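PDB 5I4C: transcriptional regulatory protein RcsB from Escherichia coli, which acts as the response regulator of the Rcs phosphorelay, binding regulatory DNA to control genes for colanic acid capsule synthesis, biofilm formation and cell division. Local coordinates for residues I71-I74 against K75-P79; I42-L45 against P46-D49. All coordinates share one frame; numbering follows the deposited sequence. Where two conformers were deposited one is given.

Contact 1. Residues I71-I74 against K75-P79; sequences IKYI and KRHFP
Tyr73 carries its ring anti to the backbone N (chi1 -171°), whereas His77, one turn further along the helix, sets CG beside its own N and anti to its carbonyl carbon (chi1 -72°). These different settings lay the two rings over one another as an offset stack, with centroids 4.0 Å apart and planes inclined by 24°. The imidazole is displaced so that its CD2, not its centre, sits over the middle of the phenol ring, 3.2 Å from Tyr73 CZ, while Tyr73 OH reaches over the imidazole. The main chain bonds the same pair, His77 N to Tyr73 O at 2.9 Å. Phe78 meets Tyr73 differently, its CE2 lying near the phenol plane at the ring edge. Together these residues close the C-terminal end of helix 67-77, the crossover helix between strands 52-56 and 82-87 in the CheY-like receiver domain. Here Phe78 is the first residue to leave helical geometry, yet its N still donates to Ile74 O at 2.8 Å. The Phe78 ring turns back beside the last turn, bringing CD2 to 4.2 Å from Ile74 CG2. Ile74 also packs inward on Ile83 of strand 82-87. One turn earlier in the helix, Lys75 N bonds to Ile71 O at 2.8 Å, and the two side chains run side by side, with Lys75 CG 3.9 Å from Ile71 CG2. Further out the lysine curls away, and its NZ makes a weak hydrogen bond to Asp102 O.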
# COMPACT_ATOMS: atom_id res chain seq x y z
N ILE A 71 16.71 14.80 -0.99
CA ILE A 71 17.64 14.42 0.07
C ILE A 71 18.68 15.46 0.40
O ILE A 71 18.96 15.73 1.58
CB ILE A 71 18.34 13.07 -0.19
CG1 ILE A 71 17.36 11.91 -0.22
CG2 ILE A 71 19.40 12.78 0.89
CD1 ILE A 71 16.22 12.08 0.73
N LYS A 72 19.27 16.02 -0.62
CA LYS A 72 20.25 17.11 -0.46
C LYS A 72 19.67 18.30 0.26
O LYS A 72 20.29 18.89 1.12
CB LYS A 72 20.73 17.56 -1.84
CG LYS A 72 21.74 16.64 -2.46
CD LYS A 72 22.12 17.12 -3.86
CE LYS A 72 23.61 17.26 -3.98
NZ LYS A 72 23.95 17.26 -5.40
N TYR A 73 18.48 18.69 -0.12
CA TYR A 73 17.75 19.72 0.60
C TYR A 73 17.63 19.41 2.11
O TYR A 73 18.01 20.24 2.96
CB TYR A 73 16.37 19.99 -0.06
CG TYR A 73 15.71 21.20 0.54
CD1 TYR A 73 15.05 21.10 1.77
CD2 TYR A 73 15.88 22.49 -0.02
CE1 TYR A 73 14.53 22.21 2.41
CE2 TYR A 73 15.31 23.61 0.60
CZ TYR A 73 14.64 23.46 1.81
OH TYR A 73 14.10 24.47 2.50
N ILE A 74 17.14 18.23 2.44
CA ILE A 74 16.93 17.84 3.86
C ILE A 74 18.25 17.73 4.63
O ILE A 74 18.33 18.19 5.80
CB ILE A 74 16.12 16.53 3.96
CG1 ILE A 74 14.74 16.76 3.36
CG2 ILE A 74 15.95 16.11 5.41
CD1 ILE A 74 13.96 15.54 3.13
N LYS A 75 19.28 17.16 4.01
CA LYS A 75 20.56 17.05 4.70
C LYS A 75 21.14 18.37 5.04
O LYS A 75 21.77 18.51 6.06
CB LYS A 75 21.64 16.32 3.92
CG LYS A 75 21.34 14.90 3.51
CD LYS A 75 20.99 13.97 4.66
CE LYS A 75 22.17 13.57 5.57
NZ LYS A 75 21.68 12.57 6.61
N ARG A 76 20.90 19.35 4.19
CA ARG A 76 21.44 20.70 4.41
C ARG A 76 20.62 21.46 5.42
O ARG A 76 21.17 22.13 6.29
CB ARG A 76 21.42 21.36 3.07
CG ARG A 76 22.01 22.68 3.06
CD ARG A 76 22.35 23.06 1.63
NE ARG A 76 22.58 24.46 1.81
CZ ARG A 76 21.63 25.39 1.73
NH1 ARG A 76 20.43 25.11 1.30
NH2 ARG A 76 21.96 26.64 2.02
N HIS A 77 19.30 21.43 5.26
CA HIS A 77 18.44 22.25 6.12
C HIS A 77 18.04 21.60 7.46
O HIS A 77 17.69 22.30 8.39
CB HIS A 77 17.15 22.64 5.36
CG HIS A 77 17.38 23.65 4.30
ND1 HIS A 77 17.46 25.01 4.57
CD2 HIS A 77 17.61 23.52 2.97
CE1 HIS A 77 17.68 25.66 3.44
NE2 HIS A 77 17.76 24.78 2.45
N PHE A 78 18.08 20.29 7.56
CA PHE A 78 17.74 19.51 8.78
C PHE A 78 18.88 18.50 9.00
O PHE A 78 18.71 17.26 8.87
CB PHE A 78 16.38 18.83 8.63
CG PHE A 78 15.28 19.79 8.20
CD1 PHE A 78 14.67 20.63 9.12
CD2 PHE A 78 14.91 19.89 6.90
CE1 PHE A 78 13.68 21.52 8.74
CE2 PHE A 78 13.92 20.77 6.51
CZ PHE A 78 13.30 21.56 7.42
N PRO A 79 20.06 19.01 9.30
CA PRO A 79 21.21 18.06 9.23
C PRO A 79 21.28 16.91 10.26
O PRO A 79 21.99 15.95 10.00
CB PRO A 79 22.44 18.97 9.35
CG PRO A 79 21.94 20.17 10.04
CD PRO A 79 20.50 20.37 9.66

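Contact 2. Residues I42-L45 against P46-D49; sequences INNL and PKLD
Lys47 lays its aliphatic chain across the side chain of Asn44, with CD 3.5 Å from Asn44 OD1. The two meet where helix 38-44 of the receiver domain gives way to a short 3-10 turn, ahead of strand 52-56 in the central parallel sheet. With CG beside the backbone N (chi1 -52°) and the chain extended beyond it, Lys47 runs back along the turn and delivers NZ to Asn44 OD1 at 3.1 Å. The ammonium group approaches this oxygen tilted from the amide plane. The other end of the amide is also held, since Asn44 ND2 bonds to Ala40 O, one turn back in the same helix; partners at both ends restrain its rotation. The main chain repeats the pairing: Lys47 N donates to Asn44 O at 2.8 Å. A second bond of the same three-residue spacing follows, Leu48 N to Leu45 O at 3.3 Å, and carries the turn one residue further. Pro46 has no N-H to give the helix; its CD instead lies 3.4 Å from Ile42 O. That ring carbon also lies against Leu45 CB, as the peptide bond joining the two residues largely dictates. Leu45 and Leu48 both reach Ile7 of strand 4-9, and Leu48 touches Phe35 on strand 29-35 as well. Leu48 CG comes to 3.7 Å from Asn44 O, the same carbonyl oxygen that receives Lys47 N.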
# COMPACT_ATOMS: atom_id res chain seq x y z
N ILE A 42 8.35 19.71 3.89
CA ILE A 42 9.40 20.66 4.20
C ILE A 42 8.82 21.84 4.94
O ILE A 42 9.43 22.32 5.88
CB ILE A 42 10.13 21.13 2.92
CG1 ILE A 42 10.95 20.01 2.25
CG2 ILE A 42 10.99 22.40 3.17
CD1 ILE A 42 11.81 19.25 3.21
N ASN A 43 7.62 22.28 4.55
CA ASN A 43 6.95 23.37 5.24
C ASN A 43 6.63 23.11 6.67
O ASN A 43 6.72 24.01 7.47
CB ASN A 43 5.65 23.78 4.57
CG ASN A 43 5.85 24.65 3.40
OD1 ASN A 43 6.91 25.20 3.20
ND2 ASN A 43 4.84 24.72 2.56
N ASN A 44 6.29 21.87 6.99
CA ASN A 44 5.88 21.55 8.35
C ASN A 44 6.94 20.87 9.19
O ASN A 44 6.83 20.87 10.38
CB ASN A 44 4.67 20.71 8.27
CG ASN A 44 3.52 21.49 7.79
OD1 ASN A 44 3.01 22.36 8.51
ND2 ASN A 44 3.17 21.33 6.52
N LEU A 45 7.99 20.37 8.57
CA LEU A 45 9.12 19.79 9.30
C LEU A 45 9.60 20.57 10.54
O LEU A 45 9.71 19.99 11.59
CB LEU A 45 10.32 19.47 8.38
CG LEU A 45 10.52 17.96 8.12
CD1 LEU A 45 11.48 17.70 6.98
CD2 LEU A 45 11.03 17.29 9.35
N PRO A 46 9.89 21.86 10.41
CA PRO A 46 10.37 22.59 11.61
C PRO A 46 9.37 22.57 12.77
O PRO A 46 9.76 22.77 13.93
CB PRO A 46 10.57 24.02 11.11
CG PRO A 46 10.67 23.89 9.59
CD PRO A 46 9.75 22.74 9.25
N LYS A 47 8.09 22.31 12.47
CA LYS A 47 7.01 22.40 13.49
C LYS A 47 6.77 21.11 14.33
O LYS A 47 5.92 21.08 15.25
CB LYS A 47 5.71 22.85 12.83
CG LYS A 47 5.79 24.11 11.98
CD LYS A 47 4.49 24.20 11.15
CE LYS A 47 4.52 25.27 10.11
NZ LYS A 47 3.20 25.34 9.45
N LEU A 48 7.48 20.05 14.00
CA LEU A 48 7.19 18.70 14.52
C LEU A 48 8.54 18.28 15.08
O LEU A 48 9.55 18.49 14.44
CB LEU A 48 6.82 17.76 13.34
CG LEU A 48 5.59 18.17 12.53
CD1 LEU A 48 5.38 17.19 11.38
CD2 LEU A 48 4.37 18.19 13.43
N ASP A 49 8.59 17.69 16.25
CA ASP A 49 9.88 17.40 16.86
C ASP A 49 10.33 15.97 16.42
O ASP A 49 10.54 15.09 17.24
CB ASP A 49 9.76 17.61 18.39
CG ASP A 49 9.73 19.12 18.80
OD1 ASP A 49 9.71 20.05 17.94
OD2 ASP A 49 9.76 19.38 20.02

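In the fold
Contact 2 comes first along the chain, at the end of helix 38-44, and contact 1 follows at the end of helix 67-77, with strand 52-56 between them. Their centres lie about 13 Å apart, and the two helix ends pack directly on each other. Tyr73 CE1 meets Ile42 CG2 at 3.6 Å, and Phe78 continues the seam with CZ 3.8 Å from Leu45 CB. Two successive helices are thus joined at their C-terminal ends beside the five-stranded parallel sheet. Both contacts lie in the receiver domain, the phosphorylation module of RcsB, and not in its LuxR-type DNA-binding part. Strand 52-56 itself ends at Asp56, the predicted phosphorylation site, which is unmodified here.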